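Local atomic coordinates of pseudouridine synthase (Pyrococcus abyssi, PDB entry 2AUS), a protein that probably isomerises uridine to pseudouridine in RNA, as the archaeal Cbf5 member of the TruB family, which carries a PUA domain. Residues 261-266 against 318-323; 274-279 against 290-295; 286-291 against 297-302. One frame throughout, in Å; residues are numbered along the deposited sequence.

All three contacts fall inside the PUA domain and converge on one mixed sheet, in which strands 286-291, 296-302 and 316-323 are successive neighbours. Contact 3 is the hairpin formed by the first two of them. Contact 1 brings helix 257-264 against the third, with its centre about 8 Å from that of contact 3, and K322 O and D319 N tie the two together through probable backbone hydrogen bonds to L299 and K301. Contact 2 shares M290 and T291 with contact 3 and has its centre about 9 Å from it. Along the chain both are nested between the halves of contact 1, so residues 261-323 carry much of the sheet of this small domain, a fold generally associated with RNA binding.

Contact 1 (261-266 against 318-323); sequences AAVAHG and VDVEKV
The backbones of 261-266 and 318-323 keep well apart, A264 and V323 coming nearest at 6.3 Å between their CA atoms, so the strand reaches the end of the helix with its valine side chains, which meet both backbone and side-chain atoms there. V323 does most of the work: its two methyls rest on the end of the last helical turn, CG2 lying 3.6 Å from V263 O while CG1 rests 4.0 Å from A264 CA. The fork is set by CG1 standing anti to the backbone N (chi1 175°), which places CG2 beside that N. Next to it, CG1 of V263 meets CG2 of V320 at 4.1 Å, the two valines crossing obliquely in an ordinary apolar touch. The carbonyl that V323 covers also accepts from G266 N as part of a Schellman motif, with G266 at positive phi as its C-prime residue. On the far side of the turn H265 folds back, and its ND1 and backbone N reach A261 O from opposite faces of the carbonyl plane. V263, which also packs on V297 and A298, places helix 257-264 against strands 296-302 and 316-323, while V320 packs on A298 and I289 within the sheet.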
ATOM      1  N   ALA A 261      26.278 -39.187  -6.430  1.00 37.17           N
ATOM      2  CA  ALA A 261      25.219 -39.893  -7.138  1.00 38.01           C
ATOM      3  C   ALA A 261      24.341 -40.661  -6.154  1.00 39.69           C
ATOM      4  O   ALA A 261      23.108 -40.601  -6.223  1.00 39.15           O
ATOM      5  CB  ALA A 261      25.823 -40.857  -8.166  1.00 39.01           C
ATOM      6  N   ALA A 262      24.980 -41.377  -5.236  1.00 39.97           N
ATOM      7  CA  ALA A 262      24.253 -42.158  -4.244  1.00 40.82           C
ATOM      8  C   ALA A 262      23.379 -41.265  -3.365  1.00 40.48           C
ATOM      9  O   ALA A 262      22.212 -41.582  -3.114  1.00 41.15           O
ATOM     10  CB  ALA A 262      25.240 -42.950  -3.383  1.00 39.70           C
ATOM     11  N   VAL A 263      23.938 -40.155  -2.892  1.00 38.48           N
ATOM     12  CA  VAL A 263      23.177 -39.245  -2.049  1.00 37.62           C
ATOM     13  C   VAL A 263      22.072 -38.575  -2.857  1.00 37.97           C
ATOM     14  O   VAL A 263      20.962 -38.389  -2.365  1.00 37.07           O
ATOM     15  CB  VAL A 263      24.086 -38.157  -1.419  1.00 37.78           C
ATOM     16  CG1 VAL A 263      23.242 -37.114  -0.724  1.00 35.00           C
ATOM     17  CG2 VAL A 263      25.039 -38.790  -0.428  1.00 37.07           C
ATOM     18  N   ALA A 264      22.373 -38.217  -4.102  1.00 37.63           N
ATOM     19  CA  ALA A 264      21.379 -37.587  -4.966  1.00 39.50           C
ATOM     20  C   ALA A 264      20.204 -38.541  -5.210  1.00 42.28           C
ATOM     21  O   ALA A 264      19.078 -38.101  -5.467  1.00 41.24           O
ATOM     22  CB  ALA A 264      22.007 -37.195  -6.299  1.00 36.43           C
ATOM     23  N   HIS A 265      20.472 -39.843  -5.152  1.00 42.82           N
ATOM     24  CA  HIS A 265      19.428 -40.836  -5.363  1.00 46.58           C
ATOM     25  C   HIS A 265      18.732 -41.257  -4.069  1.00 48.67           C
ATOM     26  O   HIS A 265      18.051 -42.282  -4.035  1.00 51.93           O
ATOM     27  CB  HIS A 265      19.994 -42.067  -6.074  1.00 44.70           C
ATOM     28  CG  HIS A 265      20.256 -41.852  -7.534  1.00 45.96           C
ATOM     29  ND1 HIS A 265      21.197 -40.959  -7.995  1.00 45.86           N
ATOM     30  CD2 HIS A 265      19.687 -42.401  -8.633  1.00 46.30           C
ATOM     31  CE1 HIS A 265      21.198 -40.964  -9.318  1.00 47.81           C
ATOM     32  NE2 HIS A 265      20.290 -41.831  -9.730  1.00 47.73           N
ATOM     33  N   GLY A 266      18.921 -40.481  -3.004  1.00 48.72           N
ATOM     34  CA  GLY A 266      18.249 -40.781  -1.750  1.00 47.88           C
ATOM     35  C   GLY A 266      18.977 -41.497  -0.626  1.00 47.70           C
ATOM     36  O   GLY A 266      18.427 -41.624   0.466  1.00 48.46           O
ATOM     37  N   VAL A 318      26.208 -39.242   7.761  1.00 46.63           N
ATOM     38  CA  VAL A 318      25.155 -38.236   7.814  1.00 46.93           C
ATOM     39  C   VAL A 318      23.776 -38.749   7.430  1.00 48.05           C
ATOM     40  O   VAL A 318      23.618 -39.460   6.435  1.00 48.10           O
ATOM     41  CB  VAL A 318      25.457 -37.043   6.877  1.00 45.55           C
ATOM     42  CG1 VAL A 318      24.339 -36.009   6.986  1.00 42.73           C
ATOM     43  CG2 VAL A 318      26.801 -36.419   7.227  1.00 43.79           C
ATOM     44  N   ASP A 319      22.779 -38.377   8.227  1.00 48.36           N
ATOM     45  CA  ASP A 319      21.402 -38.742   7.936  1.00 50.88           C
ATOM     46  C   ASP A 319      20.843 -37.595   7.110  1.00 48.75           C
ATOM     47  O   ASP A 319      20.500 -36.541   7.643  1.00 48.75           O
ATOM     48  CB  ASP A 319      20.587 -38.914   9.217  1.00 56.66           C
ATOM     49  CG  ASP A 319      20.397 -40.370   9.586  1.00 62.36           C
ATOM     50  OD1 ASP A 319      20.015 -41.158   8.693  1.00 67.76           O
ATOM     51  OD2 ASP A 319      20.616 -40.730  10.762  1.00 66.02           O
ATOM     52  N   VAL A 320      20.770 -37.802   5.802  1.00 47.91           N
ATOM     53  CA  VAL A 320      20.287 -36.776   4.887  1.00 46.74           C
ATOM     54  C   VAL A 320      18.825 -36.418   5.110  1.00 47.41           C
ATOM     55  O   VAL A 320      17.952 -37.284   5.097  1.00 48.51           O
ATOM     56  CB  VAL A 320      20.504 -37.221   3.424  1.00 44.89           C
ATOM     57  CG1 VAL A 320      19.963 -36.168   2.471  1.00 42.77           C
ATOM     58  CG2 VAL A 320      21.991 -37.458   3.174  1.00 43.27           C
ATOM     59  N   GLU A 321      18.563 -35.130   5.310  1.00 47.79           N
ATOM     60  CA  GLU A 321      17.208 -34.655   5.549  1.00 48.43           C
ATOM     61  C   GLU A 321      16.609 -34.008   4.310  1.00 48.43           C
ATOM     62  O   GLU A 321      15.395 -34.032   4.120  1.00 48.95           O
ATOM     63  CB  GLU A 321      17.200 -33.658   6.707  1.00 51.50           C
ATOM     64  CG  GLU A 321      17.865 -34.196   7.959  1.00 58.68           C
ATOM     65  CD  GLU A 321      17.724 -33.264   9.147  1.00 64.11           C
ATOM     66  OE1 GLU A 321      18.041 -32.062   9.006  1.00 65.77           O
ATOM     67  OE2 GLU A 321      17.304 -33.743  10.227  1.00 66.20           O
ATOM     68  N   LYS A 322      17.459 -33.426   3.471  1.00 46.40           N
ATOM     69  CA  LYS A 322      16.988 -32.787   2.250  1.00 44.89           C
ATOM     70  C   LYS A 322      18.068 -32.800   1.170  1.00 43.16           C
ATOM     71  O   LYS A 322      19.206 -32.400   1.417  1.00 40.29           O
ATOM     72  CB  LYS A 322      16.551 -31.345   2.538  1.00 45.52           C
ATOM     73  CG  LYS A 322      16.224 -30.531   1.287  1.00 48.64           C
ATOM     74  CD  LYS A 322      15.052 -31.114   0.501  1.00 49.28           C
ATOM     75  CE  LYS A 322      14.855 -30.365  -0.810  1.00 48.66           C
ATOM     76  NZ  LYS A 322      13.744 -30.936  -1.613  1.00 48.80           N
ATOM     77  N   VAL A 323      17.697 -33.276  -0.020  1.00 40.42           N
ATOM     78  CA  VAL A 323      18.604 -33.354  -1.156  1.00 40.86           C
ATOM     79  C   VAL A 323      18.308 -32.214  -2.122  1.00 41.09           C
ATOM     80  O   VAL A 323      17.151 -31.953  -2.435  1.00 41.59           O
ATOM     81  CB  VAL A 323      18.441 -34.696  -1.918  1.00 42.49           C
ATOM     82  CG1 VAL A 323      19.309 -34.696  -3.162  1.00 42.42           C
ATOM     83  CG2 VAL A 323      18.829 -35.859  -1.018  1.00 40.84           C
TER

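Contact 2 (274-279 against 290-295); sequences IVKLNA and MTLKDE
L292 and V275 form the close part of this contact. The CD2 methyl of L292 settles 3.9 Å from both CG1 and CB of V275, while CD1 of L292 touches CG2 of V275 at 4.1 Å. The leucine thus sets both of its methyls against the valine, and the side chains cross at about a right angle. Away from this apolar patch the fit is looser and water-mediated. K276 brings CE only to 4.3 Å from CD2 of L292, and its extended chain carries NZ on to a water 3.0 Å away; that water in turn donates to L292 O at 2.6 Å, bridging strand and turn. D294 is close by without making a salt bridge, its OD1 lying 5.6 Å from K276 NZ and bonding instead to W254 NE1. K276 also makes a cation-pi contact with W254, which V275 and K276 both face across a classic beta bulge. The opposing segment leaves strand 286-291 through a type I turn from T291 to D294, braced by an ST turn in which T291 OG1 accepts from K293 N. With strand 252-255 lying between strands 274-278 and 286-291, this is a packing of a turn on a bulged inner strand of the PUA-domain sheet.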
ATOM      1  N   ILE A 274      33.437 -39.730   1.933  1.00 40.35           N
ATOM      2  CA  ILE A 274      33.998 -38.460   2.389  1.00 39.71           C
ATOM      3  C   ILE A 274      35.427 -38.208   1.910  1.00 39.76           C
ATOM      4  O   ILE A 274      36.299 -39.060   2.048  1.00 41.49           O
ATOM      5  CB  ILE A 274      33.975 -38.394   3.923  1.00 39.70           C
ATOM      6  CG1 ILE A 274      32.536 -38.578   4.417  1.00 38.63           C
ATOM      7  CG2 ILE A 274      34.575 -37.081   4.403  1.00 40.46           C
ATOM      8  CD1 ILE A 274      32.414 -38.676   5.921  1.00 39.37           C
ATOM      9  N   VAL A 275      35.662 -37.027   1.348  1.00 40.15           N
ATOM     10  CA  VAL A 275      36.990 -36.660   0.868  1.00 38.70           C
ATOM     11  C   VAL A 275      37.678 -35.785   1.920  1.00 38.81           C
ATOM     12  O   VAL A 275      38.818 -36.032   2.305  1.00 37.98           O
ATOM     13  CB  VAL A 275      36.902 -35.891  -0.464  1.00 39.45           C
ATOM     14  CG1 VAL A 275      38.263 -35.287  -0.816  1.00 35.88           C
ATOM     15  CG2 VAL A 275      36.434 -36.838  -1.572  1.00 37.78           C
ATOM     16  N   LYS A 276      36.967 -34.764   2.376  1.00 37.28           N
ATOM     17  CA  LYS A 276      37.483 -33.851   3.383  1.00 37.97           C
ATOM     18  C   LYS A 276      36.287 -33.239   4.106  1.00 37.67           C
ATOM     19  O   LYS A 276      35.162 -33.265   3.592  1.00 35.87           O
ATOM     20  CB  LYS A 276      38.321 -32.760   2.713  1.00 37.36           C
ATOM     21  CG  LYS A 276      37.574 -32.015   1.631  1.00 37.13           C
ATOM     22  CD  LYS A 276      38.515 -31.221   0.737  1.00 39.68           C
ATOM     23  CE  LYS A 276      37.733 -30.471  -0.321  1.00 40.71           C
ATOM     24  NZ  LYS A 276      38.632 -29.718  -1.227  1.00 44.96           N
ATOM     25  N   LEU A 277      36.526 -32.695   5.296  1.00 37.25           N
ATOM     26  CA  LEU A 277      35.464 -32.092   6.087  1.00 38.23           C
ATOM     27  C   LEU A 277      35.973 -31.084   7.109  1.00 38.14           C
ATOM     28  O   LEU A 277      37.162 -31.032   7.414  1.00 38.75           O
ATOM     29  CB  LEU A 277      34.637 -33.165   6.813  1.00 38.63           C
ATOM     30  CG  LEU A 277      35.209 -34.465   7.406  1.00 43.11           C
ATOM     31  CD1 LEU A 277      36.639 -34.317   7.867  1.00 40.17           C
ATOM     32  CD2 LEU A 277      34.301 -34.904   8.557  1.00 39.67           C
ATOM     33  N   ASN A 278      35.060 -30.270   7.623  1.00 38.02           N
ATOM     34  CA  ASN A 278      35.409 -29.275   8.622  1.00 38.62           C
ATOM     35  C   ASN A 278      35.643 -29.956   9.959  1.00 41.07           C
ATOM     36  O   ASN A 278      35.064 -31.011  10.250  1.00 40.11           O
ATOM     37  CB  ASN A 278      34.283 -28.256   8.775  1.00 36.43           C
ATOM     38  CG  ASN A 278      34.267 -27.238   7.667  1.00 37.37           C
ATOM     39  OD1 ASN A 278      33.205 -26.813   7.225  1.00 39.02           O
ATOM     40  ND2 ASN A 278      35.451 -26.828   7.215  1.00 38.43           N
ATOM     41  N   ALA A 279      36.507 -29.357  10.765  1.00 41.45           N
ATOM     42  CA  ALA A 279      36.784 -29.887  12.087  1.00 43.64           C
ATOM     43  C   ALA A 279      35.624 -29.448  12.968  1.00 43.96           C
ATOM     44  O   ALA A 279      34.789 -28.640  12.557  1.00 44.74           O
ATOM     45  CB  ALA A 279      38.087 -29.305  12.620  1.00 41.07           C
ATOM     46  N   MET A 290      28.832 -31.381   0.443  1.00 31.11           N
ATOM     47  CA  MET A 290      29.256 -30.687  -0.763  1.00 32.38           C
ATOM     48  C   MET A 290      29.991 -31.565  -1.753  1.00 32.09           C
ATOM     49  O   MET A 290      30.630 -32.548  -1.371  1.00 33.64           O
ATOM     50  CB  MET A 290      30.197 -29.532  -0.385  1.00 30.81           C
ATOM     51  CG  MET A 290      29.730 -28.635   0.772  1.00 33.45           C
ATOM     52  SD  MET A 290      28.242 -27.671   0.493  1.00 35.78           S
ATOM     53  CE  MET A 290      28.824 -26.395  -0.603  1.00 32.95           C
ATOM     54  N   THR A 291      29.923 -31.191  -3.027  1.00 32.71           N
ATOM     55  CA  THR A 291      30.661 -31.923  -4.044  1.00 34.54           C
ATOM     56  C   THR A 291      32.049 -31.289  -4.007  1.00 36.73           C
ATOM     57  O   THR A 291      32.248 -30.242  -3.375  1.00 34.46           O
ATOM     58  CB  THR A 291      30.152 -31.680  -5.472  1.00 34.02           C
ATOM     59  OG1 THR A 291      30.393 -30.308  -5.818  1.00 34.35           O
ATOM     60  CG2 THR A 291      28.663 -32.015  -5.612  1.00 31.32           C
ATOM     61  N   LEU A 292      32.993 -31.902  -4.714  1.00 35.34           N
ATOM     62  CA  LEU A 292      34.348 -31.378  -4.773  1.00 37.15           C
ATOM     63  C   LEU A 292      34.421 -30.049  -5.531  1.00 36.95           C
ATOM     64  O   LEU A 292      35.469 -29.411  -5.562  1.00 38.81           O
ATOM     65  CB  LEU A 292      35.288 -32.418  -5.402  1.00 34.72           C
ATOM     66  CG  LEU A 292      35.434 -33.642  -4.488  1.00 35.50           C
ATOM     67  CD1 LEU A 292      36.281 -34.743  -5.135  1.00 36.85           C
ATOM     68  CD2 LEU A 292      36.051 -33.176  -3.188  1.00 32.27           C
ATOM     69  N   LYS A 293      33.314 -29.633  -6.141  1.00 35.80           N
ATOM     70  CA  LYS A 293      33.283 -28.355  -6.853  1.00 37.33           C
ATOM     71  C   LYS A 293      32.578 -27.333  -5.967  1.00 36.12           C
ATOM     72  O   LYS A 293      32.227 -26.252  -6.412  1.00 37.69           O
ATOM     73  CB  LYS A 293      32.528 -28.487  -8.179  1.00 37.93           C
ATOM     74  CG  LYS A 293      33.144 -29.472  -9.168  1.00 36.89           C
ATOM     75  CD  LYS A 293      32.411 -29.410 -10.513  1.00 39.08           C
ATOM     76  CE  LYS A 293      32.888 -30.515 -11.457  1.00 38.92           C
ATOM     77  NZ  LYS A 293      32.602 -31.879 -10.906  1.00 39.05           N
ATOM     78  N   ASP A 294      32.385 -27.689  -4.702  1.00 35.31           N
ATOM     79  CA  ASP A 294      31.705 -26.825  -3.742  1.00 35.66           C
ATOM     80  C   ASP A 294      30.226 -26.562  -4.047  1.00 34.73           C
ATOM     81  O   ASP A 294      29.691 -25.501  -3.718  1.00 34.13           O
ATOM     82  CB  ASP A 294      32.475 -25.509  -3.580  1.00 36.65           C
ATOM     83  CG  ASP A 294      33.881 -25.733  -3.017  1.00 43.84           C
ATOM     84  OD1 ASP A 294      34.031 -26.598  -2.119  1.00 42.38           O
ATOM     85  OD2 ASP A 294      34.830 -25.052  -3.463  1.00 46.98           O
ATOM     86  N   GLU A 295      29.563 -27.536  -4.670  1.00 32.13           N
ATOM     87  CA  GLU A 295      28.133 -27.408  -4.958  1.00 33.39           C
ATOM     88  C   GLU A 295      27.447 -28.036  -3.753  1.00 32.61           C
ATOM     89  O   GLU A 295      27.962 -28.998  -3.190  1.00 35.96           O
ATOM     90  CB  GLU A 295      27.724 -28.220  -6.184  1.00 32.44           C
ATOM     91  CG  GLU A 295      28.408 -27.841  -7.485  1.00 34.34           C
ATOM     92  CD  GLU A 295      28.443 -29.004  -8.461  1.00 31.69           C
ATOM     93  OE1 GLU A 295      29.308 -29.892  -8.293  1.00 33.86           O
ATOM     94  OE2 GLU A 295      27.596 -29.030  -9.377  1.00 33.71           O
TER
HETATM   95  O   HOH W   1      36.541 -28.773  -3.235  1.00 56.09           O

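Contact 3 (286-291 against 297-302); sequences LVAIMT and VALGKA
A beta hairpin within the mixed sheet of the PUA domain joins 286-291 to 297-302; the strands run antiparallel and the contact is buried. On one side 286-291 adjoins strand 252-255, and beyond 297-302 comes strand 316-323. V287 with G300 and I289 with A298 are the hydrogen-bonded pairs. V287 N gives a nearly straight bond to G300 O (2.7 Å, 170° at the hydrogen), and G300 N answers to V287 O. I289 N binds A298 O at 2.8 Å, whereas the return bond from A298 N to I289 O is weak. I289 O takes its stronger bond from V297 N, since V297 and A298 together face I289 in a classic beta bulge. The intervening pairs, L286 with K301 and A288 with L299, are non-hydrogen-bonded, and there CA-H...O contacts run from L286 to G300 O and from L299 to V287 O.

The two faces are packed differently. On the one bearing A288 and L299, the CD2 methyl of L299 reaches the CB of A288 at 4.1 Å, with L286 CD1 beside L299 CB. On the other, V287 puts CG1 against CB of A302 and turns CG2 over G300, at 3.5 Å from its carbonyl O; from this face V287 also packs on V318 of the next strand. I289 has CG2 anti to its N, pointed at the bulge, where it meets V297 CB at 3.9 Å. Helix 257-264 covers this end, V260 touching T291. Packing is tightest where the hairpin begins to turn: the CG2 methyls of T291 and V297 lie 3.4 Å apart, closer than usual carbon contact.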
ATOM      1  N   LEU A 286      23.821 -29.837  12.225  1.00 47.80           N
ATOM      2  CA  LEU A 286      23.287 -29.665  10.881  1.00 45.97           C
ATOM      3  C   LEU A 286      24.522 -29.441  10.011  1.00 45.49           C
ATOM      4  O   LEU A 286      25.332 -28.554  10.289  1.00 44.70           O
ATOM      5  CB  LEU A 286      22.389 -28.434  10.831  1.00 44.92           C
ATOM      6  CG  LEU A 286      21.887 -27.949   9.469  1.00 46.48           C
ATOM      7  CD1 LEU A 286      21.072 -29.032   8.779  1.00 43.53           C
ATOM      8  CD2 LEU A 286      21.049 -26.689   9.680  1.00 47.89           C
ATOM      9  N   VAL A 287      24.686 -30.261   8.981  1.00 43.16           N
ATOM     10  CA  VAL A 287      25.842 -30.116   8.113  1.00 41.46           C
ATOM     11  C   VAL A 287      25.424 -30.024   6.663  1.00 40.49           C
ATOM     12  O   VAL A 287      24.332 -30.444   6.291  1.00 40.61           O
ATOM     13  CB  VAL A 287      26.829 -31.299   8.257  1.00 41.36           C
ATOM     14  CG1 VAL A 287      27.319 -31.392   9.695  1.00 43.51           C
ATOM     15  CG2 VAL A 287      26.162 -32.610   7.821  1.00 40.02           C
ATOM     16  N   ALA A 288      26.302 -29.457   5.846  1.00 39.05           N
ATOM     17  CA  ALA A 288      26.033 -29.339   4.424  1.00 37.43           C
ATOM     18  C   ALA A 288      26.986 -30.289   3.708  1.00 34.85           C
ATOM     19  O   ALA A 288      28.189 -30.235   3.926  1.00 35.18           O
ATOM     20  CB  ALA A 288      26.260 -27.903   3.962  1.00 35.49           C
ATOM     21  N   ILE A 289      26.437 -31.168   2.874  1.00 34.33           N
ATOM     22  CA  ILE A 289      27.226 -32.122   2.107  1.00 31.91           C
ATOM     23  C   ILE A 289      27.548 -31.440   0.783  1.00 32.37           C
ATOM     24  O   ILE A 289      26.644 -30.991   0.079  1.00 31.32           O
ATOM     25  CB  ILE A 289      26.431 -33.392   1.813  1.00 34.75           C
ATOM     26  CG1 ILE A 289      26.032 -34.073   3.133  1.00 34.46           C
ATOM     27  CG2 ILE A 289      27.246 -34.303   0.900  1.00 29.14           C
ATOM     28  CD1 ILE A 289      25.265 -35.351   2.938  1.00 34.84           C
ATOM     29  N   MET A 290      28.832 -31.381   0.443  1.00 31.11           N
ATOM     30  CA  MET A 290      29.256 -30.687  -0.763  1.00 32.38           C
ATOM     31  C   MET A 290      29.991 -31.565  -1.753  1.00 32.09           C
ATOM     32  O   MET A 290      30.630 -32.548  -1.371  1.00 33.64           O
ATOM     33  CB  MET A 290      30.197 -29.532  -0.385  1.00 30.81           C
ATOM     34  CG  MET A 290      29.730 -28.635   0.772  1.00 33.45           C
ATOM     35  SD  MET A 290      28.242 -27.671   0.493  1.00 35.78           S
ATOM     36  CE  MET A 290      28.824 -26.395  -0.603  1.00 32.95           C
ATOM     37  N   THR A 291      29.923 -31.191  -3.027  1.00 32.71           N
ATOM     38  CA  THR A 291      30.661 -31.923  -4.044  1.00 34.54           C
ATOM     39  C   THR A 291      32.049 -31.289  -4.007  1.00 36.73           C
ATOM     40  O   THR A 291      32.248 -30.242  -3.375  1.00 34.46           O
ATOM     41  CB  THR A 291      30.152 -31.680  -5.472  1.00 34.02           C
ATOM     42  OG1 THR A 291      30.393 -30.308  -5.818  1.00 34.35           O
ATOM     43  CG2 THR A 291      28.663 -32.015  -5.612  1.00 31.32           C
ATOM     44  N   VAL A 297      25.114 -30.451  -2.061  1.00 35.49           N
ATOM     45  CA  VAL A 297      24.429 -31.681  -2.435  1.00 35.07           C
ATOM     46  C   VAL A 297      23.173 -31.869  -1.585  1.00 36.02           C
ATOM     47  O   VAL A 297      22.081 -32.117  -2.105  1.00 34.29           O
ATOM     48  CB  VAL A 297      25.323 -32.919  -2.214  1.00 35.46           C
ATOM     49  CG1 VAL A 297      24.556 -34.181  -2.619  1.00 32.85           C
ATOM     50  CG2 VAL A 297      26.635 -32.771  -3.001  1.00 31.97           C
ATOM     51  N   ALA A 298      23.345 -31.751  -0.271  1.00 36.46           N
ATOM     52  CA  ALA A 298      22.244 -31.967   0.651  1.00 36.98           C
ATOM     53  C   ALA A 298      22.538 -31.447   2.047  1.00 36.27           C
ATOM     54  O   ALA A 298      23.687 -31.220   2.405  1.00 36.99           O
ATOM     55  CB  ALA A 298      21.951 -33.454   0.722  1.00 34.81           C
ATOM     56  N   LEU A 299      21.481 -31.257   2.828  1.00 35.51           N
ATOM     57  CA  LEU A 299      21.604 -30.814   4.202  1.00 37.34           C
ATOM     58  C   LEU A 299      21.308 -32.055   5.021  1.00 39.26           C
ATOM     59  O   LEU A 299      20.485 -32.885   4.622  1.00 40.21           O
ATOM     60  CB  LEU A 299      20.583 -29.715   4.523  1.00 36.23           C
ATOM     61  CG  LEU A 299      20.892 -28.325   3.970  1.00 37.69           C
ATOM     62  CD1 LEU A 299      19.797 -27.335   4.377  1.00 36.76           C
ATOM     63  CD2 LEU A 299      22.246 -27.860   4.505  1.00 34.70           C
ATOM     64  N   GLY A 300      21.981 -32.203   6.153  1.00 40.06           N
ATOM     65  CA  GLY A 300      21.728 -33.373   6.963  1.00 42.25           C
ATOM     66  C   GLY A 300      22.194 -33.240   8.393  1.00 43.69           C
ATOM     67  O   GLY A 300      22.780 -32.228   8.780  1.00 43.31           O
ATOM     68  N   LYS A 301      21.925 -34.278   9.176  1.00 45.31           N
ATOM     69  CA  LYS A 301      22.309 -34.310  10.576  1.00 46.88           C
ATOM     70  C   LYS A 301      23.500 -35.242  10.689  1.00 45.98           C
ATOM     71  O   LYS A 301      23.435 -36.391  10.264  1.00 47.11           O
ATOM     72  CB  LYS A 301      21.149 -34.830  11.429  1.00 48.74           C
ATOM     73  CG  LYS A 301      21.381 -34.723  12.929  1.00 53.27           C
ATOM     74  CD  LYS A 301      20.283 -35.442  13.725  1.00 57.70           C
ATOM     75  CE  LYS A 301      18.894 -34.840  13.489  1.00 60.36           C
ATOM     76  NZ  LYS A 301      18.758 -33.449  14.039  1.00 62.99           N
ATOM     77  N   ALA A 302      24.597 -34.741  11.239  1.00 46.05           N
ATOM     78  CA  ALA A 302      25.789 -35.559  11.399  1.00 47.95           C
ATOM     79  C   ALA A 302      25.470 -36.702  12.357  1.00 49.42           C
ATOM     80  O   ALA A 302      24.819 -36.492  13.381  1.00 48.12           O
ATOM     81  CB  ALA A 302      26.932 -34.717  11.950  1.00 45.38           C
TER